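Local atomic coordinates of protein Tube (Drosophila melanogaster, PDB entry 1D2Z), a protein that acts in Toll receptor signalling for embryonic dorsoventral polarity, binding Pelle through its death domain and recruiting it to the plasma membrane. Residues Thr9-Val14 with Asp93-Ser98; Met36-Lys41 with Val115-Phe120. One frame throughout, in Å; residues are numbered along the deposited sequence.

Both contacts belong to the Tube death domain, and their segments alternate along the chain. Interaction 1 ties the loop before helix 16-27 to the end of helix 87-96. Interaction 2 ties the last turn of helix 31-38 to the C-terminal turn after helix 107-116. Their centres lie about 16 Å apart. They meet where W95 CE2 of interaction 1 packs against I39 CD1 of interaction 2 at 3.5 Å. Helix 107-116 also links them: L110 packs on L11 and W95, and L113 packs on I39 and P40. Interaction 2 borders the Pelle death domain, which reaches E118 and L119; no other chain of the assembly touches the segments of interaction 1.

Interaction 1. Residues Thr9-Val14 with Asp93-Ser98; sequences TELRRV and DEWKTS
The single 3-10 turn holding L11 and R12 runs close past the end of helix 87-96, with R12 CA 5.1 Å from K96 CA. On the buried side, L11 CD1 reaches the six-membered ring of W95, 3.7 Å from CZ3. The approach is oblique. L11 CG stands anti to its carbonyl carbon (chi1 -61°), which carries the branch inward to the indole. V107 and L110 of helix 107-116 pack on the same leucine.

Toward the surface, the R12 stem lies against the K96 backbone carbonyl, with R12 CB 3.8 Å from K96 O. K96 CB in turn lies 4.1 Å from R12 CB, and K96 CG and CD run on past R12 CB and CA. K96 NZ then meets D93 OD1 at 2.9 Å, from above the carboxylate plane. R12 NE reaches E10 OE1 at 3.0 Å, also from above the carboxylate plane. An alanine here would probably leave D93 without its charged mate and uncover R12 CA and CB where CG and CD of K96 now pass.

No direct hydrogen bond joins the segments. One water accepts from R12 N at 3.1 Å and donates to K96 O at 2.7 Å. The contact thus joins the loop before helix 16-27 to helix 87-96 by apolar packing and one water bridge, alongside the backbone bonds of T9 to V107 and L11 to P105. The charged ends of R12 and K96 are each paired within their own segment.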
loop_
_atom_site.group_PDB
_atom_site.type_symbol
_atom_site.label_atom_id
_atom_site.label_comp_id
_atom_site.label_asym_id
_atom_site.label_seq_id
_atom_site.Cartn_x
_atom_site.Cartn_y
_atom_site.Cartn_z
ATOM N N THR B 9 -19.837 -4.171 -8.803
ATOM C CA THR B 9 -19.957 -2.785 -9.244
ATOM C C THR B 9 -18.740 -2.413 -10.087
ATOM O O THR B 9 -17.603 -2.601 -9.658
ATOM C CB THR B 9 -20.022 -1.838 -8.041
ATOM O OG1 THR B 9 -21.139 -2.198 -7.223
ATOM C CG2 THR B 9 -20.151 -0.384 -8.493
ATOM N N GLU B 10 -18.980 -1.914 -11.294
ATOM C CA GLU B 10 -17.886 -1.513 -12.173
ATOM C C GLU B 10 -17.237 -0.243 -11.638
ATOM O O GLU B 10 -17.917 0.618 -11.082
ATOM C CB GLU B 10 -18.396 -1.298 -13.594
ATOM C CG GLU B 10 -19.019 -2.543 -14.204
ATOM C CD GLU B 10 -19.515 -2.324 -15.621
ATOM O OE1 GLU B 10 -20.078 -1.244 -15.899
ATOM O OE2 GLU B 10 -19.344 -3.238 -16.455
ATOM N N LEU B 11 -15.917 -0.144 -11.787
ATOM C CA LEU B 11 -15.177 1.016 -11.297
ATOM C C LEU B 11 -15.700 2.334 -11.860
ATOM O O LEU B 11 -15.707 3.348 -11.162
ATOM C CB LEU B 11 -13.678 0.867 -11.578
ATOM C CG LEU B 11 -12.987 -0.331 -10.914
ATOM C CD1 LEU B 11 -11.491 -0.282 -11.193
ATOM C CD2 LEU B 11 -13.253 -0.323 -9.415
ATOM N N ARG B 12 -16.158 2.312 -13.107
ATOM C CA ARG B 12 -16.697 3.518 -13.738
ATOM C C ARG B 12 -18.008 3.971 -13.089
ATOM O O ARG B 12 -18.419 5.118 -13.251
ATOM C CB ARG B 12 -16.901 3.304 -15.241
ATOM C CG ARG B 12 -17.857 2.188 -15.595
ATOM C CD ARG B 12 -18.071 2.113 -17.094
ATOM N NE ARG B 12 -18.797 0.908 -17.475
ATOM C CZ ARG B 12 -19.651 0.828 -18.493
ATOM N NH1 ARG B 12 -19.901 1.891 -19.247
ATOM N NH2 ARG B 12 -20.241 -0.329 -18.770
ATOM N N ARG B 13 -18.648 3.068 -12.349
ATOM C CA ARG B 13 -19.906 3.366 -11.667
ATOM C C ARG B 13 -19.662 3.908 -10.266
ATOM O O ARG B 13 -20.580 4.410 -9.620
ATOM C CB ARG B 13 -20.786 2.115 -11.577
ATOM C CG ARG B 13 -21.166 1.500 -12.914
ATOM C CD ARG B 13 -21.981 2.449 -13.765
ATOM N NE ARG B 13 -22.716 1.735 -14.808
ATOM C CZ ARG B 13 -23.073 2.263 -15.975
ATOM N NH1 ARG B 13 -22.761 3.522 -16.264
ATOM N NH2 ARG B 13 -23.761 1.538 -16.847
ATOM N N VAL B 14 -18.434 3.763 -9.777
ATOM C CA VAL B 14 -18.078 4.261 -8.454
ATOM C C VAL B 14 -18.016 5.780 -8.518
ATOM O O VAL B 14 -17.576 6.348 -9.519
ATOM C CB VAL B 14 -16.713 3.703 -7.985
ATOM C CG1 VAL B 14 -16.289 4.353 -6.679
ATOM C CG2 VAL B 14 -16.797 2.191 -7.820
ATOM N N ASP B 93 -8.869 6.174 -14.819
ATOM C CA ASP B 93 -9.745 6.724 -15.863
ATOM C C ASP B 93 -9.610 5.906 -17.147
ATOM O O ASP B 93 -10.592 5.649 -17.842
ATOM C CB ASP B 93 -9.402 8.189 -16.170
ATOM C CG ASP B 93 -9.836 9.143 -15.078
ATOM O OD1 ASP B 93 -10.769 8.824 -14.312
ATOM O OD2 ASP B 93 -9.241 10.234 -14.991
ATOM N N GLU B 94 -8.381 5.505 -17.450
ATOM C CA GLU B 94 -8.099 4.705 -18.631
ATOM C C GLU B 94 -8.598 3.267 -18.451
ATOM O O GLU B 94 -9.235 2.708 -19.340
ATOM C CB GLU B 94 -6.589 4.704 -18.904
ATOM C CG GLU B 94 -6.146 3.870 -20.103
ATOM C CD GLU B 94 -6.585 4.456 -21.436
ATOM O OE1 GLU B 94 -6.502 5.694 -21.614
ATOM O OE2 GLU B 94 -7.003 3.672 -22.314
ATOM N N TRP B 95 -8.326 2.688 -17.283
ATOM C CA TRP B 95 -8.717 1.309 -16.990
ATOM C C TRP B 95 -10.227 1.086 -16.862
ATOM O O TRP B 95 -10.761 0.143 -17.438
ATOM C CB TRP B 95 -8.000 0.819 -15.723
ATOM C CG TRP B 95 -8.159 -0.656 -15.438
ATOM C CD1 TRP B 95 -8.339 -1.658 -16.351
ATOM C CD2 TRP B 95 -8.178 -1.282 -14.145
ATOM N NE1 TRP B 95 -8.480 -2.869 -15.705
ATOM C CE2 TRP B 95 -8.384 -2.666 -14.353
ATOM C CE3 TRP B 95 -8.044 -0.808 -12.831
ATOM C CZ2 TRP B 95 -8.463 -3.582 -13.294
ATOM C CZ3 TRP B 95 -8.124 -1.716 -11.778
ATOM C CH2 TRP B 95 -8.332 -3.091 -12.018
ATOM N N LYS B 96 -10.907 1.968 -16.129
ATOM C CA LYS B 96 -12.351 1.859 -15.893
ATOM C C LYS B 96 -13.228 1.795 -17.146
ATOM O O LYS B 96 -14.300 1.187 -17.125
ATOM C CB LYS B 96 -12.830 3.011 -15.004
ATOM C CG LYS B 96 -12.888 4.356 -15.720
ATOM C CD LYS B 96 -13.218 5.495 -14.790
ATOM C CE LYS B 96 -13.368 6.787 -15.580
ATOM N NZ LYS B 96 -13.499 7.956 -14.681
ATOM N N THR B 97 -12.781 2.432 -18.224
ATOM C CA THR B 97 -13.538 2.453 -19.476
ATOM C C THR B 97 -13.023 1.421 -20.468
ATOM O O THR B 97 -13.584 1.261 -21.552
ATOM C CB THR B 97 -13.460 3.842 -20.165
ATOM O OG1 THR B 97 -12.114 4.095 -20.584
ATOM C CG2 THR B 97 -13.904 4.945 -19.215
ATOM N N SER B 98 -11.945 0.732 -20.100
ATOM C CA SER B 98 -11.343 -0.268 -20.975
ATOM C C SER B 98 -12.194 -1.523 -21.133
ATOM O O SER B 98 -13.113 -1.773 -20.350
ATOM C CB SER B 98 -9.943 -0.643 -20.481
ATOM O OG SER B 98 -9.997 -1.386 -19.278
HETATM O O HOH W 1 -15.308 -0.054 -14.918
#

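Interaction 2. Residues Met36-Lys41 with Val115-Phe120; sequences MSIIPK and VQAELF
One methyl group carries this whole contact: I38 CD1 alone meets both Q116 and A117. It joins two parts of the death-domain six-helix bundle, the last turn of helix 31-38 and the C-terminal turn after helix 107-116. The closest CA pair, I38 and A117, is still 7.7 Å apart.

I38 bridges the gap through its long branch. CG1 sits between the backbone N and the carbonyl carbon (chi1 69°), and an extended chi2 of 159° carries CD1 across to Q116 and A117. I38 crosses Q116 obliquely. The Q116 chain, with CG anti to its backbone N (chi1 171°) and a bend at chi2, offers its CG to the methyl. No hydrogen bond crosses between the segments, and the contact lies at the surface. F56 of helix 56-59 packs on both I38 and Q116.

Helix 107-116 closes here in a Schellman motif. E118, with positive phi, is its C-prime residue; E118 N bonds to V115 O at 3.0 Å and L119 N to L114 O. The chain then turns at once into helix 120-130, with L119 at the N-cap position and its side chain packed on helix 31-38. The same turn meets the Pelle death domain: E118 O accepts a hydrogen bond from Q72 NE2 of that chain, and its Y73 packs on E118.

At the centre, I38 CD1 lies 3.7 Å from A117 CB and equally 3.7 Å from Q116 CG.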
loop_
_atom_site.group_PDB
_atom_site.type_symbol
_atom_site.label_atom_id
_atom_site.label_comp_id
_atom_site.label_asym_id
_atom_site.label_seq_id
_atom_site.Cartn_x
_atom_site.Cartn_y
_atom_site.Cartn_z
ATOM N N MET B 36 -1.151 -1.449 -12.167
ATOM C CA MET B 36 -1.330 -1.415 -13.616
ATOM C C MET B 36 -0.577 -2.515 -14.342
ATOM O O MET B 36 -1.101 -3.116 -15.283
ATOM C CB MET B 36 -0.924 -0.054 -14.179
ATOM C CG MET B 36 -1.258 0.138 -15.654
ATOM S SD MET B 36 -1.044 1.837 -16.191
ATOM C CE MET B 36 -1.532 1.701 -17.924
ATOM N N SER B 37 0.625 -2.810 -13.857
ATOM C CA SER B 37 1.488 -3.825 -14.450
ATOM C C SER B 37 1.003 -5.257 -14.311
ATOM O O SER B 37 1.366 -6.107 -15.121
ATOM C CB SER B 37 2.900 -3.712 -13.867
ATOM O OG SER B 37 3.504 -2.490 -14.256
ATOM N N ILE B 38 0.204 -5.537 -13.284
ATOM C CA ILE B 38 -0.277 -6.897 -13.075
ATOM C C ILE B 38 -1.715 -7.184 -13.494
ATOM O O ILE B 38 -2.195 -8.300 -13.310
ATOM C CB ILE B 38 -0.063 -7.368 -11.620
ATOM C CG1 ILE B 38 -0.977 -6.603 -10.661
ATOM C CG2 ILE B 38 1.408 -7.185 -11.226
ATOM C CD1 ILE B 38 -1.214 -7.328 -9.341
ATOM N N ILE B 39 -2.395 -6.195 -14.071
ATOM C CA ILE B 39 -3.779 -6.386 -14.519
ATOM C C ILE B 39 -3.787 -7.441 -15.620
ATOM O O ILE B 39 -3.244 -7.219 -16.700
ATOM C CB ILE B 39 -4.383 -5.072 -15.051
ATOM C CG1 ILE B 39 -4.581 -4.083 -13.898
ATOM C CG2 ILE B 39 -5.702 -5.338 -15.766
ATOM C CD1 ILE B 39 -4.857 -2.663 -14.348
ATOM N N PRO B 40 -4.373 -8.619 -15.342
ATOM C CA PRO B 40 -4.445 -9.717 -16.311
ATOM C C PRO B 40 -5.266 -9.334 -17.533
ATOM O O PRO B 40 -6.205 -8.537 -17.450
ATOM C CB PRO B 40 -5.131 -10.832 -15.515
ATOM C CG PRO B 40 -4.801 -10.498 -14.081
ATOM C CD PRO B 40 -5.005 -9.015 -14.073
ATOM N N LYS B 41 -4.887 -9.896 -18.673
ATOM C CA LYS B 41 -5.577 -9.626 -19.922
ATOM C C LYS B 41 -6.731 -10.609 -20.112
ATOM O O LYS B 41 -6.649 -11.766 -19.696
ATOM C CB LYS B 41 -4.592 -9.750 -21.087
ATOM C CG LYS B 41 -5.194 -9.499 -22.459
ATOM C CD LYS B 41 -4.199 -9.858 -23.550
ATOM C CE LYS B 41 -4.867 -9.916 -24.912
ATOM N NZ LYS B 41 -3.955 -10.491 -25.938
ATOM N N VAL B 115 -4.497 -6.874 -3.525
ATOM C CA VAL B 115 -3.959 -7.855 -2.587
ATOM C C VAL B 115 -2.772 -8.600 -3.209
ATOM O O VAL B 115 -1.749 -8.788 -2.558
ATOM C CB VAL B 115 -5.056 -8.864 -2.156
ATOM C CG1 VAL B 115 -4.459 -9.995 -1.299
ATOM C CG2 VAL B 115 -6.155 -8.134 -1.380
ATOM N N GLN B 116 -2.909 -8.997 -4.476
ATOM C CA GLN B 116 -1.845 -9.701 -5.197
ATOM C C GLN B 116 -0.555 -8.871 -5.256
ATOM O O GLN B 116 0.547 -9.419 -5.180
ATOM C CB GLN B 116 -2.306 -10.048 -6.622
ATOM C CG GLN B 116 -1.199 -10.599 -7.539
ATOM C CD GLN B 116 -0.661 -11.946 -7.083
ATOM O OE1 GLN B 116 -1.378 -12.751 -6.475
ATOM N NE2 GLN B 116 0.605 -12.208 -7.393
ATOM N N ALA B 117 -0.695 -7.555 -5.394
ATOM C CA ALA B 117 0.466 -6.664 -5.453
ATOM C C ALA B 117 0.892 -6.130 -4.074
ATOM O O ALA B 117 1.783 -5.280 -3.975
ATOM C CB ALA B 117 0.183 -5.502 -6.405
ATOM N N GLU B 118 0.244 -6.631 -3.025
ATOM C CA GLU B 118 0.516 -6.230 -1.640
ATOM C C GLU B 118 0.307 -4.742 -1.357
ATOM O O GLU B 118 0.982 -4.158 -0.499
ATOM C CB GLU B 118 1.919 -6.669 -1.199
ATOM C CG GLU B 118 2.137 -8.178 -1.290
ATOM C CD GLU B 118 3.362 -8.673 -0.529
ATOM O OE1 GLU B 118 4.391 -7.962 -0.473
ATOM O OE2 GLU B 118 3.296 -9.793 0.007
ATOM N N LEU B 119 -0.636 -4.143 -2.081
ATOM C CA LEU B 119 -0.986 -2.731 -1.917
ATOM C C LEU B 119 -2.080 -2.721 -0.846
ATOM O O LEU B 119 -3.249 -2.426 -1.118
ATOM C CB LEU B 119 -1.497 -2.169 -3.253
ATOM C CG LEU B 119 -0.532 -2.374 -4.441
ATOM C CD1 LEU B 119 -1.126 -1.798 -5.727
ATOM C CD2 LEU B 119 0.828 -1.730 -4.149
ATOM N N PHE B 120 -1.677 -3.059 0.378
ATOM C CA PHE B 120 -2.603 -3.162 1.498
ATOM C C PHE B 120 -3.307 -1.904 1.963
ATOM O O PHE B 120 -4.437 -1.979 2.442
ATOM C CB PHE B 120 -1.958 -3.923 2.657
ATOM C CG PHE B 120 -1.783 -5.391 2.372
ATOM C CD1 PHE B 120 -2.890 -6.228 2.289
ATOM C CD2 PHE B 120 -0.523 -5.920 2.127
ATOM C CE1 PHE B 120 -2.745 -7.580 1.958
ATOM C CE2 PHE B 120 -0.366 -7.268 1.796
ATOM C CZ PHE B 120 -1.477 -8.098 1.712
#